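Local coordinates for 450aa long hypothetical fmu protein (Pyrococcus horikoshii, PDB 2YXL) that probably methylates RNA cytosines at carbon 5 with S-adenosyl-L-methionine, and is seen here holding the cofactor analogue sinefungin, at residues D332-D337 / R377-G382; E370-A375 / G383-T388; D95-H100 / D135-Y140. All blocks are in the same frame, centred on the assembly; numbering follows the deposited sequence.

Interactions 1 and 2 share one sheet; interaction 3 lies in the helical N-terminal part, with its centre about 55 Å from that of interaction 1. Strands 331-337 and 383-389 are parallel neighbours, so interactions 1 and 2 touch: L336 N and L386 O, 2.8 Å apart, probably form a hydrogen bond. V334 also packs on L385. Interaction 2 is buried and apolar. Interaction 1 is mixed: valines meet inside, a salt bridge closes the partly exposed end, and D337 grips sinefungin at the other. Interaction 3 is a surface contact between two helix ends. It too is apolar, but aromatic rings carry much of it.

Interaction 1: residues D332-D337 / R377-G382; sequences DKVLLD and RLVKPG. With SFG (sinefungin), chain B.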
loop_
_atom_site.group_PDB
_atom_site.type_symbol
_atom_site.label_atom_id
_atom_site.label_comp_id
_atom_site.label_asym_id
_atom_site.label_seq_id
_atom_site.Cartn_x
_atom_site.Cartn_y
_atom_site.Cartn_z
ATOM N N ASP A 332 -28.184 7.291 -2.501
ATOM C CA ASP A 332 -28.033 8.343 -3.508
ATOM C C ASP A 332 -26.798 8.093 -4.357
ATOM O O ASP A 332 -26.812 8.305 -5.567
ATOM C CB ASP A 332 -27.931 9.718 -2.845
ATOM C CG ASP A 332 -29.275 10.258 -2.406
ATOM O OD1 ASP A 332 -29.399 10.637 -1.224
ATOM O OD2 ASP A 332 -30.205 10.303 -3.239
ATOM N N LYS A 333 -25.727 7.654 -3.702
ATOM C CA LYS A 333 -24.522 7.203 -4.386
ATOM C C LYS A 333 -23.718 6.244 -3.521
ATOM O O LYS A 333 -23.676 6.377 -2.299
ATOM C CB LYS A 333 -23.656 8.378 -4.854
ATOM C CG LYS A 333 -23.523 9.522 -3.867
ATOM C CD LYS A 333 -22.774 10.698 -4.475
ATOM C CE LYS A 333 -23.615 11.485 -5.480
ATOM N NZ LYS A 333 -23.467 10.958 -6.866
ATOM N N VAL A 334 -23.094 5.270 -4.174
ATOM C CA VAL A 334 -22.278 4.274 -3.493
ATOM C C VAL A 334 -20.857 4.254 -4.050
ATOM O O VAL A 334 -20.647 4.336 -5.263
ATOM C CB VAL A 334 -22.921 2.849 -3.545
ATOM C CG1 VAL A 334 -23.215 2.432 -4.974
ATOM C CG2 VAL A 334 -22.037 1.808 -2.854
ATOM N N LEU A 335 -19.892 4.162 -3.143
ATOM C CA LEU A 335 -18.505 3.949 -3.507
ATOM C C LEU A 335 -18.127 2.502 -3.229
ATOM O O LEU A 335 -18.284 2.011 -2.106
ATOM C CB LEU A 335 -17.587 4.899 -2.729
ATOM C CG LEU A 335 -16.077 4.628 -2.763
ATOM C CD1 LEU A 335 -15.481 4.932 -4.131
ATOM C CD2 LEU A 335 -15.370 5.418 -1.676
ATOM N N LEU A 336 -17.650 1.820 -4.263
ATOM C CA LEU A 336 -17.059 0.505 -4.092
ATOM C C LEU A 336 -15.564 0.574 -4.393
ATOM O O LEU A 336 -15.128 0.386 -5.534
ATOM C CB LEU A 336 -17.772 -0.556 -4.947
ATOM C CG LEU A 336 -17.280 -2.013 -4.908
ATOM C CD1 LEU A 336 -17.073 -2.534 -3.484
ATOM C CD2 LEU A 336 -18.231 -2.923 -5.673
ATOM N N ASP A 337 -14.789 0.881 -3.357
ATOM C CA ASP A 337 -13.343 0.801 -3.438
ATOM C C ASP A 337 -12.990 -0.640 -3.108
ATOM O O ASP A 337 -12.667 -0.980 -1.967
ATOM C CB ASP A 337 -12.678 1.793 -2.480
ATOM C CG ASP A 337 -11.165 1.796 -2.600
ATOM O OD1 ASP A 337 -10.646 1.719 -3.737
ATOM O OD2 ASP A 337 -10.488 1.881 -1.553
ATOM N N ARG A 377 -27.785 -2.894 -6.683
ATOM C CA ARG A 377 -29.118 -2.957 -6.089
ATOM C C ARG A 377 -29.331 -1.932 -4.968
ATOM O O ARG A 377 -30.462 -1.721 -4.527
ATOM C CB ARG A 377 -29.411 -4.386 -5.612
ATOM C CG ARG A 377 -29.632 -5.379 -6.755
ATOM C CD ARG A 377 -29.297 -6.820 -6.375
ATOM N NE ARG A 377 -30.244 -7.398 -5.420
ATOM C CZ ARG A 377 -29.904 -7.966 -4.266
ATOM N NH1 ARG A 377 -28.627 -8.057 -3.907
ATOM N NH2 ARG A 377 -30.843 -8.458 -3.469
ATOM N N LEU A 378 -28.248 -1.292 -4.525
ATOM C CA LEU A 378 -28.318 -0.243 -3.503
ATOM C C LEU A 378 -28.584 1.146 -4.090
ATOM O O LEU A 378 -29.083 2.037 -3.397
ATOM C CB LEU A 378 -27.040 -0.212 -2.660
ATOM C CG LEU A 378 -26.756 -1.345 -1.670
ATOM C CD1 LEU A 378 -25.327 -1.236 -1.173
ATOM C CD2 LEU A 378 -27.723 -1.333 -0.499
ATOM N N VAL A 379 -28.255 1.315 -5.369
ATOM C CA VAL A 379 -28.336 2.610 -6.046
ATOM C C VAL A 379 -29.776 2.997 -6.388
ATOM O O VAL A 379 -30.531 2.187 -6.927
ATOM C CB VAL A 379 -27.483 2.621 -7.345
ATOM C CG1 VAL A 379 -27.366 4.027 -7.905
ATOM C CG2 VAL A 379 -26.099 2.058 -7.088
ATOM N N LYS A 380 -30.139 4.238 -6.066
ATOM C CA LYS A 380 -31.415 4.831 -6.470
ATOM C C LYS A 380 -31.441 5.045 -7.988
ATOM O O LYS A 380 -30.382 5.175 -8.605
ATOM C CB LYS A 380 -31.631 6.172 -5.760
ATOM C CG LYS A 380 -31.818 6.080 -4.257
ATOM C CD LYS A 380 -32.003 7.461 -3.652
ATOM C CE LYS A 380 -32.101 7.397 -2.138
ATOM N NZ LYS A 380 -32.387 8.732 -1.543
ATOM N N PRO A 381 -32.645 5.070 -8.599
ATOM C CA PRO A 381 -32.774 5.341 -10.038
ATOM C C PRO A 381 -31.926 6.521 -10.537
ATOM O O PRO A 381 -31.262 6.403 -11.568
ATOM C CB PRO A 381 -34.264 5.639 -10.200
ATOM C CG PRO A 381 -34.908 4.813 -9.151
ATOM C CD PRO A 381 -33.962 4.812 -7.979
ATOM N N GLY A 382 -31.937 7.636 -9.808
ATOM C CA GLY A 382 -31.111 8.793 -10.164
ATOM C C GLY A 382 -29.660 8.713 -9.703
ATOM O O GLY A 382 -28.840 9.551 -10.080
HETATM N N SFG B . -11.763 2.076 0.832
HETATM C CA SFG B . -10.753 1.848 1.881
HETATM C C SFG B . -9.996 3.158 2.181
HETATM O O SFG B . -9.455 3.264 3.302
HETATM O OXT SFG B . -9.985 4.036 1.292
HETATM C CB SFG B . -9.790 0.722 1.458
HETATM C CG SFG B . -10.526 -0.625 1.341
HETATM C CD SFG B . -9.587 -1.795 1.006
HETATM N NE SFG B . -8.995 -1.562 -0.319
HETATM C "C5'" SFG B . -10.330 -3.148 0.947
HETATM C "C4'" SFG B . -11.187 -3.468 2.198
HETATM O "O4'" SFG B . -12.258 -4.326 1.739
HETATM C "C3'" SFG B . -10.449 -4.277 3.280
HETATM O "O3'" SFG B . -10.470 -3.533 4.506
HETATM C "C2'" SFG B . -11.267 -5.570 3.417
HETATM O "O2'" SFG B . -11.397 -5.963 4.789
HETATM C "C1'" SFG B . -12.623 -5.132 2.876
HETATM N N9 SFG B . -13.497 -6.243 2.399
HETATM C C8 SFG B . -13.129 -7.281 1.644
HETATM N N7 SFG B . -14.184 -8.060 1.406
HETATM C C5 SFG B . -15.235 -7.518 2.015
HETATM C C6 SFG B . -16.578 -7.872 2.124
HETATM N N6 SFG B . -17.041 -8.974 1.538
HETATM N N1 SFG B . -17.404 -7.082 2.833
HETATM C C2 SFG B . -16.954 -5.981 3.422
HETATM N N3 SFG B . -15.680 -5.618 3.337
HETATM C C4 SFG B . -14.800 -6.361 2.643
#
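The carboxylate of D332 is met from above its plane by K380. K380 NZ stands 3.2 Å from D332 OD2, about 52° out of the plane, in a hydrogen-bonded salt bridge. The other oxygen, OD1, accepts a hydrogen bond from the backbone N of T262. The two oxygens therefore have separate partners. K380 is extended beyond CG, and its CD passes 3.4 Å from D332 OD2. A leucine in place of K380 would remove the ammonium group, and D332 would probably keep T262 but lose its countercharge. Further in, the contact is apolar. V334 CG1 lies 3.6 Å from V379 CG2, and the two side chains cross at about a right angle. V334 CG1 sits between its backbone N and carbonyl carbon (chi1 55°), and this branch makes the touch. At the far end of the strand is the second carboxylate, D337. Its OD2 accepts a hydrogen bond from the amino N of sinefungin at 2.7 Å and also pairs with K273. Its OD1 is hydrogen-bonded to T388 OG1, which helps fix the turn of the group. A parallel strand with its C-terminal end at the cofactor is characteristic of the Rossmann-like class I methyltransferase fold.

Interaction 2: residues E370-A375 / G383-T388; sequences ELLESA and GRLLYT
L372 reaches from helix 361-376 to the ring of Y387 on strand 383-389. Its CD1 lies 3.6 Å from Y387 CD1, and the two side chains cross at about a right angle. The ring is carried there with CG anti to the backbone N (chi1 175°). The phenol of Y387 is buried, and its OH is hydrogen-bonded to E396 O. One turn on, A375 CB meets L385 CD1 at 3.9 Å. The same L385 methyl is 4.3 Å from L372 CD1, a looser touch. F404 of helix 398-407 packs on both L372 and L385. The helix and strand segments run nearly antiparallel, at 165°, with their axes 10.3 Å apart. This is the returning helix of a beta-alpha-beta crossover from strand 331-337 to its parallel neighbour 383-389. The other side of the helix is different. E373 points away from the strand and is exposed. E370 is partly exposed and pairs with R320. Across the interface itself only carbon meets carbon. Within this contact, shape and burial rather than directed bonds probably set the fit. The one polar end on the packed side is satisfied outside the contact.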
loop_
_atom_site.group_PDB
_atom_site.type_symbol
_atom_site.label_atom_id
_atom_site.label_comp_id
_atom_site.label_asym_id
_atom_site.label_seq_id
_atom_site.Cartn_x
_atom_site.Cartn_y
_atom_site.Cartn_z
ATOM N N GLU A 370 -19.471 -9.806 -7.222
ATOM C CA GLU A 370 -20.592 -10.019 -6.296
ATOM C C GLU A 370 -20.807 -8.845 -5.334
ATOM O O GLU A 370 -21.912 -8.645 -4.830
ATOM C CB GLU A 370 -20.496 -11.370 -5.560
ATOM C CG GLU A 370 -19.285 -11.552 -4.654
ATOM C CD GLU A 370 -19.037 -13.008 -4.280
ATOM O OE1 GLU A 370 -19.365 -13.905 -5.087
ATOM O OE2 GLU A 370 -18.501 -13.254 -3.177
ATOM N N LEU A 371 -19.755 -8.066 -5.098
ATOM C CA LEU A 371 -19.902 -6.786 -4.404
ATOM C C LEU A 371 -20.531 -5.762 -5.349
ATOM O O LEU A 371 -21.357 -4.942 -4.935
ATOM C CB LEU A 371 -18.557 -6.285 -3.873
ATOM C CG LEU A 371 -17.879 -7.068 -2.743
ATOM C CD1 LEU A 371 -16.466 -6.548 -2.525
ATOM C CD2 LEU A 371 -18.675 -7.010 -1.447
ATOM N N LEU A 372 -20.146 -5.844 -6.623
ATOM C CA LEU A 372 -20.661 -4.976 -7.681
ATOM C C LEU A 372 -22.159 -5.177 -7.899
ATOM O O LEU A 372 -22.895 -4.206 -8.101
ATOM C CB LEU A 372 -19.887 -5.233 -8.979
ATOM C CG LEU A 372 -19.622 -4.128 -10.003
ATOM C CD1 LEU A 372 -19.302 -2.782 -9.357
ATOM C CD2 LEU A 372 -18.493 -4.566 -10.931
ATOM N N GLU A 373 -22.599 -6.437 -7.851
ATOM C CA GLU A 373 -24.021 -6.775 -7.941
ATOM C C GLU A 373 -24.766 -6.301 -6.694
ATOM O O GLU A 373 -25.918 -5.869 -6.777
ATOM C CB GLU A 373 -24.217 -8.286 -8.134
ATOM C CG GLU A 373 -25.637 -8.685 -8.545
ATOM C CD GLU A 373 -25.915 -10.176 -8.403
ATOM O OE1 GLU A 373 -24.963 -10.983 -8.464
ATOM O OE2 GLU A 373 -27.103 -10.542 -8.238
ATOM N N SER A 374 -24.099 -6.391 -5.544
ATOM C CA SER A 374 -24.638 -5.878 -4.288
ATOM C C SER A 374 -24.724 -4.348 -4.310
ATOM O O SER A 374 -25.663 -3.768 -3.759
ATOM C CB SER A 374 -23.790 -6.356 -3.105
ATOM O OG SER A 374 -24.435 -6.026 -1.834
ATOM N N ALA A 375 -23.748 -3.709 -4.956
ATOM C CA ALA A 375 -23.730 -2.253 -5.112
ATOM C C ALA A 375 -24.864 -1.772 -6.013
ATOM O O ALA A 375 -25.577 -0.829 -5.666
ATOM C CB ALA A 375 -22.376 -1.782 -5.654
ATOM N N GLY A 383 -29.343 7.696 -8.905
ATOM C CA GLY A 383 -28.057 7.605 -8.218
ATOM C C GLY A 383 -26.844 7.249 -9.057
ATOM O O GLY A 383 -26.958 6.988 -10.256
ATOM N N ARG A 384 -25.678 7.235 -8.408
ATOM C CA ARG A 384 -24.403 6.938 -9.067
ATOM C C ARG A 384 -23.553 5.921 -8.304
ATOM O O ARG A 384 -23.552 5.888 -7.074
ATOM C CB ARG A 384 -23.594 8.218 -9.300
ATOM C CG ARG A 384 -24.109 9.087 -10.440
ATOM C CD ARG A 384 -23.122 10.180 -10.802
ATOM N NE ARG A 384 -23.586 10.987 -11.930
ATOM C CZ ARG A 384 -22.855 11.909 -12.551
ATOM N NH1 ARG A 384 -21.608 12.151 -12.165
ATOM N NH2 ARG A 384 -23.368 12.589 -13.565
ATOM N N LEU A 385 -22.828 5.099 -9.056
ATOM C CA LEU A 385 -21.937 4.097 -8.500
ATOM C C LEU A 385 -20.523 4.365 -9.007
ATOM O O LEU A 385 -20.311 4.505 -10.214
ATOM C CB LEU A 385 -22.382 2.693 -8.939
ATOM C CG LEU A 385 -21.976 1.420 -8.175
ATOM C CD1 LEU A 385 -22.356 0.188 -8.979
ATOM C CD2 LEU A 385 -20.504 1.354 -7.814
ATOM N N LEU A 386 -19.561 4.445 -8.094
ATOM C CA LEU A 386 -18.157 4.488 -8.492
ATOM C C LEU A 386 -17.440 3.223 -8.058
ATOM O O LEU A 386 -17.468 2.846 -6.885
ATOM C CB LEU A 386 -17.433 5.730 -7.956
ATOM C CG LEU A 386 -15.919 5.801 -8.225
ATOM C CD1 LEU A 386 -15.581 5.993 -9.707
ATOM C CD2 LEU A 386 -15.272 6.890 -7.387
ATOM N N TYR A 387 -16.815 2.571 -9.030
ATOM C CA TYR A 387 -16.016 1.391 -8.779
ATOM C C TYR A 387 -14.543 1.758 -8.938
ATOM O O TYR A 387 -14.138 2.319 -9.962
ATOM C CB TYR A 387 -16.419 0.278 -9.750
ATOM C CG TYR A 387 -15.586 -0.981 -9.671
ATOM C CD1 TYR A 387 -15.865 -1.971 -8.725
ATOM C CD2 TYR A 387 -14.537 -1.196 -10.561
ATOM C CE1 TYR A 387 -15.110 -3.143 -8.662
ATOM C CE2 TYR A 387 -13.774 -2.364 -10.505
ATOM C CZ TYR A 387 -14.068 -3.329 -9.555
ATOM O OH TYR A 387 -13.306 -4.473 -9.498
ATOM N N THR A 388 -13.753 1.467 -7.910
ATOM C CA THR A 388 -12.313 1.697 -7.963
ATOM C C THR A 388 -11.556 0.516 -7.393
ATOM O O THR A 388 -12.031 -0.152 -6.474
ATOM C CB THR A 388 -11.863 2.968 -7.183
ATOM O OG1 THR A 388 -12.221 2.851 -5.801
ATOM C CG2 THR A 388 -12.464 4.231 -7.767
#

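Interaction 3: residues D95-H100 / D135-Y140; sequences DIALFH and DKIFEY
The C-terminal ends of helices 84-99 and 124-138 meet here, in the helical N-terminal part of the chain, with A97 at the centre. A97 faces the second helix and its CB lies over one face of the F138 ring. It is 4.1 Å from the ring centroid and 28° off the ring normal, a CH-pi contact. The nearest ring atom to A97 CB is F138 CE2, at 3.7 Å. The small side chain lets the backbones come close: the CA atoms of A97 and F138 are 5.8 Å apart. I137 adds its CG2 branch, 4.0 Å from A97 CB. That branch is anti to its backbone N. I137 also packs on L90 and V94 of helix 84-99, so the pairing continues up that helix. F138 also touches I107 and L110 of helix 104-121.

Past the helix end, the side chain of Y140 points toward helix 84-99. L98 CD2 comes to the edge of its ring, in the ring plane, 3.8 Å from Y140 CD2. The ring is placed by a chi1 of 170°, with CG anti to the backbone N. The hydroxyl of Y140 is hydrogen-bonded to E73 OE1, which ties this end to helix 47-75.

The end of helix 84-99 has polar contacts of its own. H100 NE2 gives a weak hydrogen bond to D95 OD1, at 2.9 Å and in the ring plane. D59 OD2 lies near D95 OD2 as a like charge. Helices 84-99 and 124-138 pack beside helices 47-75 and 104-121 in an all-helical N-terminal part, consistent with the NusB-like domain of RsmB relatives.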
loop_
_atom_site.group_PDB
_atom_site.type_symbol
_atom_site.label_atom_id
_atom_site.label_comp_id
_atom_site.label_asym_id
_atom_site.label_seq_id
_atom_site.Cartn_x
_atom_site.Cartn_y
_atom_site.Cartn_z
ATOM N N ASP A 95 21.040 -8.914 1.742
ATOM C CA ASP A 95 20.852 -7.587 1.158
ATOM C C ASP A 95 22.016 -6.646 1.472
ATOM O O ASP A 95 22.477 -5.898 0.601
ATOM C CB ASP A 95 19.544 -6.971 1.649
ATOM C CG ASP A 95 19.184 -5.710 0.904
ATOM O OD1 ASP A 95 19.197 -4.627 1.526
ATOM O OD2 ASP A 95 18.899 -5.799 -0.308
ATOM N N ILE A 96 22.483 -6.685 2.717
ATOM C CA ILE A 96 23.589 -5.837 3.149
ATOM C C ILE A 96 24.892 -6.249 2.456
ATOM O O ILE A 96 25.641 -5.394 1.980
ATOM C CB ILE A 96 23.707 -5.786 4.697
ATOM C CG1 ILE A 96 22.640 -4.841 5.262
ATOM C CG2 ILE A 96 25.088 -5.323 5.129
ATOM C CD1 ILE A 96 22.479 -4.883 6.770
ATOM N N ALA A 97 25.133 -7.557 2.375
ATOM C CA ALA A 97 26.347 -8.092 1.752
ATOM C C ALA A 97 26.406 -7.861 0.241
ATOM O O ALA A 97 27.466 -7.548 -0.297
ATOM C CB ALA A 97 26.509 -9.573 2.069
ATOM N N LEU A 98 25.272 -8.013 -0.437
ATOM C CA LEU A 98 25.235 -7.897 -1.895
ATOM C C LEU A 98 25.167 -6.463 -2.402
ATOM O O LEU A 98 25.717 -6.158 -3.460
ATOM C CB LEU A 98 24.065 -8.691 -2.487
ATOM C CG LEU A 98 24.053 -10.223 -2.440
ATOM C CD1 LEU A 98 22.887 -10.742 -3.276
ATOM C CD2 LEU A 98 25.368 -10.832 -2.914
ATOM N N PHE A 99 24.498 -5.587 -1.658
ATOM C CA PHE A 99 24.137 -4.275 -2.197
ATOM C C PHE A 99 24.692 -3.045 -1.475
ATOM O O PHE A 99 24.894 -2.010 -2.101
ATOM C CB PHE A 99 22.611 -4.157 -2.322
ATOM C CG PHE A 99 21.987 -5.227 -3.176
ATOM C CD1 PHE A 99 22.164 -5.228 -4.559
ATOM C CD2 PHE A 99 21.218 -6.231 -2.600
ATOM C CE1 PHE A 99 21.590 -6.216 -5.351
ATOM C CE2 PHE A 99 20.637 -7.224 -3.383
ATOM C CZ PHE A 99 20.824 -7.218 -4.760
ATOM N N HIS A 100 24.944 -3.153 -0.175
ATOM C CA HIS A 100 25.210 -1.958 0.629
ATOM C C HIS A 100 26.632 -1.799 1.161
ATOM O O HIS A 100 26.896 -0.880 1.938
ATOM C CB HIS A 100 24.176 -1.825 1.750
ATOM C CG HIS A 100 22.762 -1.851 1.262
ATOM N ND1 HIS A 100 22.240 -0.871 0.444
ATOM C CD2 HIS A 100 21.765 -2.745 1.465
ATOM C CE1 HIS A 100 20.982 -1.160 0.167
ATOM N NE2 HIS A 100 20.668 -2.291 0.776
ATOM N N ASP A 135 29.701 -16.353 6.767
ATOM C CA ASP A 135 30.827 -16.360 5.832
ATOM C C ASP A 135 30.430 -16.759 4.410
ATOM O O ASP A 135 30.896 -16.150 3.443
ATOM C CB ASP A 135 31.967 -17.249 6.347
ATOM C CG ASP A 135 32.878 -16.528 7.336
ATOM O OD1 ASP A 135 33.728 -17.202 7.955
ATOM O OD2 ASP A 135 32.752 -15.293 7.498
ATOM N N LYS A 136 29.567 -17.767 4.289
ATOM C CA LYS A 136 29.040 -18.202 2.990
ATOM C C LYS A 136 28.326 -17.059 2.266
ATOM O O LYS A 136 28.485 -16.885 1.056
ATOM C CB LYS A 136 28.087 -19.392 3.159
ATOM C CG LYS A 136 28.763 -20.739 3.428
ATOM C CD LYS A 136 28.989 -21.541 2.140
ATOM C CE LYS A 136 30.416 -21.409 1.601
ATOM N NZ LYS A 136 31.400 -22.206 2.393
ATOM N N ILE A 137 27.554 -16.284 3.026
ATOM C CA ILE A 137 26.821 -15.129 2.510
ATOM C C ILE A 137 27.774 -14.037 2.011
ATOM O O ILE A 137 27.580 -13.487 0.925
ATOM C CB ILE A 137 25.830 -14.574 3.571
ATOM C CG1 ILE A 137 24.682 -15.570 3.786
ATOM C CG2 ILE A 137 25.289 -13.202 3.167
ATOM C CD1 ILE A 137 23.867 -15.336 5.047
ATOM N N PHE A 138 28.809 -13.741 2.791
ATOM C CA PHE A 138 29.775 -12.708 2.415
ATOM C C PHE A 138 30.725 -13.123 1.288
ATOM O O PHE A 138 31.371 -12.276 0.675
ATOM C CB PHE A 138 30.537 -12.195 3.642
ATOM C CG PHE A 138 29.750 -11.216 4.464
ATOM C CD1 PHE A 138 29.074 -11.630 5.604
ATOM C CD2 PHE A 138 29.666 -9.877 4.084
ATOM C CE1 PHE A 138 28.332 -10.730 6.363
ATOM C CE2 PHE A 138 28.926 -8.968 4.838
ATOM C CZ PHE A 138 28.254 -9.401 5.981
ATOM N N GLU A 139 30.787 -14.424 1.014
ATOM C CA GLU A 139 31.625 -14.962 -0.056
ATOM C C GLU A 139 30.825 -15.364 -1.298
ATOM O O GLU A 139 31.403 -15.834 -2.282
ATOM C CB GLU A 139 32.421 -16.166 0.448
ATOM C CG GLU A 139 33.549 -15.826 1.412
ATOM C CD GLU A 139 34.052 -17.042 2.170
ATOM O OE1 GLU A 139 33.274 -18.007 2.339
ATOM O OE2 GLU A 139 35.224 -17.033 2.605
ATOM N N TYR A 140 29.507 -15.180 -1.252
ATOM C CA TYR A 140 28.628 -15.595 -2.345
ATOM C C TYR A 140 28.861 -14.795 -3.625
ATOM O O TYR A 140 28.820 -13.562 -3.613
ATOM C CB TYR A 140 27.152 -15.510 -1.930
ATOM C CG TYR A 140 26.183 -15.682 -3.080
ATOM C CD1 TYR A 140 25.893 -16.946 -3.590
ATOM C CD2 TYR A 140 25.565 -14.579 -3.663
ATOM C CE1 TYR A 140 25.009 -17.107 -4.652
ATOM C CE2 TYR A 140 24.679 -14.728 -4.725
ATOM C CZ TYR A 140 24.406 -15.994 -5.213
ATOM O OH TYR A 140 23.529 -16.140 -6.263
#